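PfkB family carbohydrate kinase (Listeria grayi DSM 20601, PDB 4GM6) probably phosphorylates a carbohydrate substrate, using ATP as the phosphate donor. Local coordinates at residues I246-R254 / L264-G272. Sequence-based numbering, arbitrary orientation.
Sequences IELFYATKR and LQGHLWTQG
Residues Phe249, Ala251 and Lys253 each exchange a pair of backbone hydrogen bonds with Trp269, His267 and Gln265, tying 248-254 antiparallel to 264-270 with their axes 4.5 Å apart. The two strands are the arms of a beta hairpin that continues the large central sheet of the PfkB fold: 248-256 lies beside the parallel strand 214-216, and 261-270 beside the antiparallel strand 273-282. One of the straightest bonds runs from Lys253 N to Gln265 O (2.7 Å, 169° at the hydrogen).

On the face carrying Phe249 and Trp269, the two aromatic side chains lie side by side and point the same way, with Phe249 CD2 4.1 Å from Trp269 CE3. The indole meets the phenyl ring at its edge, so this is not a face-to-face stack. Tyr236 of helix 235-242 meets both rings. Further along, His267 CE1 rests 3.8 Å from Lys253 CB, while the extended lysine chain carries its amine away from the partner strand.

The face carrying Leu248, Tyr250, Thr252 and Arg254 packs in part against helix 291-304. Here Leu268 CD1 reaches across to Tyr250 CB at 3.5 Å. Leu264 has CG anti to its backbone nitrogen (chi1 -165°), which sends CD1 across the pair, 3.7 Å from Thr252 CB and 3.9 Å above the centre of the Arg254 guanidinium. That group is also held by hydrogen bonds from NH1 to His262 and His324.

Where the paired strands end, Glu247 O receives two donors: a water that bridges to Gln271 N, and Thr270 OG1, which sits 3.1 Å away and well above the carbonyl plane.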
loop_
_atom_site.group_PDB
_atom_site.type_symbol
_atom_site.label_atom_id
_atom_site.label_comp_id
_atom_site.label_asym_id
_atom_site.label_seq_id
_atom_site.Cartn_x
_atom_site.Cartn_y
_atom_site.Cartn_z
ATOM N N ILE C 246 -47.930 2.053 16.265
ATOM C CA ILE C 246 -46.838 2.368 15.355
ATOM C C ILE C 246 -47.334 3.286 14.243
ATOM O O ILE C 246 -48.048 2.871 13.357
ATOM C CB ILE C 246 -46.265 1.068 14.737
ATOM C CG1 ILE C 246 -45.592 0.210 15.796
ATOM C CG2 ILE C 246 -45.271 1.364 13.636
ATOM C CD1 ILE C 246 -45.315 -1.176 15.358
ATOM N N GLU C 247 -46.907 4.537 14.307
ATOM C CA GLU C 247 -47.279 5.587 13.340
ATOM C C GLU C 247 -46.732 5.347 11.895
ATOM O O GLU C 247 -47.462 5.466 10.913
ATOM C CB GLU C 247 -46.823 6.935 13.894
ATOM C CG GLU C 247 -47.110 8.143 13.013
ATOM C CD GLU C 247 -46.613 9.426 13.650
ATOM O OE1 GLU C 247 -46.548 10.467 12.935
ATOM O OE2 GLU C 247 -46.264 9.388 14.859
ATOM N N LEU C 248 -45.454 5.007 11.749
ATOM C CA LEU C 248 -44.945 4.633 10.403
ATOM C C LEU C 248 -43.853 3.585 10.414
ATOM O O LEU C 248 -43.046 3.553 11.340
ATOM C CB LEU C 248 -44.521 5.851 9.565
ATOM C CG LEU C 248 -43.286 6.663 9.942
ATOM C CD1 LEU C 248 -42.873 7.518 8.754
ATOM C CD2 LEU C 248 -43.570 7.544 11.150
ATOM N N PHE C 249 -43.895 2.712 9.398
ATOM C CA PHE C 249 -42.856 1.718 9.180
ATOM C C PHE C 249 -41.978 2.198 8.040
ATOM O O PHE C 249 -42.411 2.996 7.209
ATOM C CB PHE C 249 -43.452 0.356 8.815
ATOM C CG PHE C 249 -44.284 -0.266 9.903
ATOM C CD1 PHE C 249 -43.691 -1.030 10.901
ATOM C CD2 PHE C 249 -45.660 -0.104 9.920
ATOM C CE1 PHE C 249 -44.453 -1.616 11.897
ATOM C CE2 PHE C 249 -46.432 -0.682 10.916
ATOM C CZ PHE C 249 -45.830 -1.438 11.909
ATOM N N TYR C 250 -40.740 1.715 7.992
ATOM C CA TYR C 250 -39.863 2.044 6.873
ATOM C C TYR C 250 -38.834 0.946 6.696
ATOM O O TYR C 250 -38.442 0.300 7.662
ATOM C CB TYR C 250 -39.170 3.391 7.095
ATOM C CG TYR C 250 -38.344 3.469 8.364
ATOM C CD1 TYR C 250 -38.950 3.689 9.596
ATOM C CD2 TYR C 250 -36.958 3.347 8.328
ATOM C CE1 TYR C 250 -38.203 3.768 10.761
ATOM C CE2 TYR C 250 -36.199 3.428 9.487
ATOM C CZ TYR C 250 -36.828 3.638 10.700
ATOM O OH TYR C 250 -36.083 3.717 11.859
ATOM N N ALA C 251 -38.399 0.741 5.456
ATOM C CA ALA C 251 -37.397 -0.260 5.158
ATOM C C ALA C 251 -36.994 -0.119 3.707
ATOM O O ALA C 251 -37.617 0.635 2.956
ATOM C CB ALA C 251 -37.948 -1.656 5.415
ATOM N N THR C 252 -35.949 -0.837 3.311
ATOM C CA THR C 252 -35.613 -0.909 1.898
ATOM C C THR C 252 -35.993 -2.277 1.364
ATOM O O THR C 252 -35.987 -3.260 2.089
ATOM C CB THR C 252 -34.117 -0.673 1.654
ATOM O OG1 THR C 252 -33.364 -1.524 2.515
ATOM C CG2 THR C 252 -33.747 0.764 1.939
ATOM N N LYS C 253 -36.370 -2.341 0.100
ATOM C CA LYS C 253 -36.528 -3.631 -0.530
ATOM C C LYS C 253 -35.262 -3.847 -1.347
ATOM O O LYS C 253 -34.968 -3.084 -2.269
ATOM C CB LYS C 253 -37.770 -3.682 -1.418
ATOM C CG LYS C 253 -37.956 -5.030 -2.093
ATOM C CD LYS C 253 -39.160 -5.047 -3.023
ATOM C CE LYS C 253 -39.071 -6.223 -3.984
ATOM N NZ LYS C 253 -40.239 -6.292 -4.905
ATOM N N ARG C 254 -34.510 -4.876 -0.980
ATOM C CA ARG C 254 -33.232 -5.160 -1.596
ATOM C C ARG C 254 -33.336 -6.415 -2.450
ATOM O O ARG C 254 -33.714 -7.484 -1.971
ATOM C CB ARG C 254 -32.157 -5.337 -0.519
ATOM C CG ARG C 254 -30.742 -5.414 -1.065
ATOM C CD ARG C 254 -29.757 -5.711 0.044
ATOM N NE ARG C 254 -29.658 -4.608 0.997
ATOM C CZ ARG C 254 -28.833 -3.579 0.868
ATOM N NH1 ARG C 254 -28.016 -3.500 -0.188
ATOM N NH2 ARG C 254 -28.821 -2.631 1.803
ATOM N N LEU C 264 -32.264 -1.523 -5.110
ATOM C CA LEU C 264 -32.646 -0.976 -3.818
ATOM C C LEU C 264 -33.758 0.023 -4.017
ATOM O O LEU C 264 -33.659 0.905 -4.862
ATOM C CB LEU C 264 -31.465 -0.266 -3.163
ATOM C CG LEU C 264 -31.660 0.022 -1.676
ATOM C CD1 LEU C 264 -31.426 -1.257 -0.877
ATOM C CD2 LEU C 264 -30.699 1.108 -1.227
ATOM N N GLN C 265 -34.810 -0.121 -3.221
ATOM C CA GLN C 265 -35.992 0.707 -3.336
ATOM C C GLN C 265 -36.480 0.943 -1.916
ATOM O O GLN C 265 -36.598 0.003 -1.127
ATOM C CB GLN C 265 -37.061 -0.006 -4.163
ATOM C CG GLN C 265 -38.392 0.736 -4.255
ATOM C CD GLN C 265 -39.348 0.097 -5.242
ATOM O OE1 GLN C 265 -39.606 -1.105 -5.186
ATOM N NE2 GLN C 265 -39.892 0.903 -6.148
ATOM N N GLY C 266 -36.715 2.197 -1.562
ATOM C CA GLY C 266 -37.164 2.498 -0.204
ATOM C C GLY C 266 -38.675 2.391 -0.117
ATOM O O GLY C 266 -39.375 2.699 -1.085
ATOM N N HIS C 267 -39.163 1.927 1.036
ATOM C CA HIS C 267 -40.580 1.918 1.368
ATOM C C HIS C 267 -40.782 2.729 2.651
ATOM O O HIS C 267 -39.970 2.682 3.592
ATOM C CB HIS C 267 -41.101 0.497 1.611
ATOM C CG HIS C 267 -41.148 -0.376 0.383
ATOM N ND1 HIS C 267 -41.200 -1.755 0.447
ATOM C CD2 HIS C 267 -41.122 -0.072 -0.944
ATOM C CE1 HIS C 267 -41.203 -2.260 -0.787
ATOM N NE2 HIS C 267 -41.154 -1.260 -1.651
ATOM N N LEU C 268 -41.865 3.484 2.679
ATOM C CA LEU C 268 -42.277 4.180 3.885
ATOM C C LEU C 268 -43.807 4.158 3.975
ATOM O O LEU C 268 -44.494 4.686 3.099
ATOM C CB LEU C 268 -41.725 5.610 3.888
ATOM C CG LEU C 268 -42.034 6.491 5.105
ATOM C CD1 LEU C 268 -41.692 5.769 6.406
ATOM C CD2 LEU C 268 -41.267 7.798 5.003
ATOM N N TRP C 269 -44.322 3.526 5.037
ATOM C CA TRP C 269 -45.761 3.311 5.212
ATOM C C TRP C 269 -46.260 4.168 6.362
ATOM O O TRP C 269 -45.721 4.130 7.476
ATOM C CB TRP C 269 -46.038 1.825 5.492
ATOM C CG TRP C 269 -47.497 1.452 5.553
ATOM C CD1 TRP C 269 -48.222 0.809 4.583
ATOM C CD2 TRP C 269 -48.408 1.694 6.640
ATOM N NE1 TRP C 269 -49.526 0.644 4.993
ATOM C CE2 TRP C 269 -49.668 1.175 6.251
ATOM C CE3 TRP C 269 -48.285 2.303 7.896
ATOM C CZ2 TRP C 269 -50.797 1.242 7.081
ATOM C CZ3 TRP C 269 -49.414 2.363 8.724
ATOM C CH2 TRP C 269 -50.648 1.838 8.308
ATOM N N THR C 270 -47.318 4.942 6.107
ATOM C CA THR C 270 -47.878 5.779 7.140
ATOM C C THR C 270 -49.325 6.157 6.833
ATOM O O THR C 270 -49.650 6.547 5.704
ATOM C CB THR C 270 -47.029 7.037 7.404
ATOM O OG1 THR C 270 -47.392 7.610 8.685
ATOM C CG2 THR C 270 -47.207 8.060 6.297
ATOM N N GLN C 271 -50.175 6.015 7.857
ATOM C CA GLN C 271 -51.615 6.269 7.773
ATOM C C GLN C 271 -52.245 5.641 6.531
ATOM O O GLN C 271 -52.810 6.351 5.684
ATOM C CB GLN C 271 -51.949 7.766 7.904
ATOM C CG GLN C 271 -50.887 8.719 7.366
ATOM C CD GLN C 271 -51.070 10.125 7.934
ATOM O OE1 GLN C 271 -51.098 10.318 9.144
ATOM N NE2 GLN C 271 -51.207 11.116 7.063
ATOM N N GLY C 272 -52.090 4.328 6.367
ATOM C CA GLY C 272 -52.838 3.572 5.350
ATOM C C GLY C 272 -52.186 3.491 3.998
ATOM O O GLY C 272 -52.685 2.802 3.106
HETATM O O HOH W 1 -50.098 5.519 10.519
#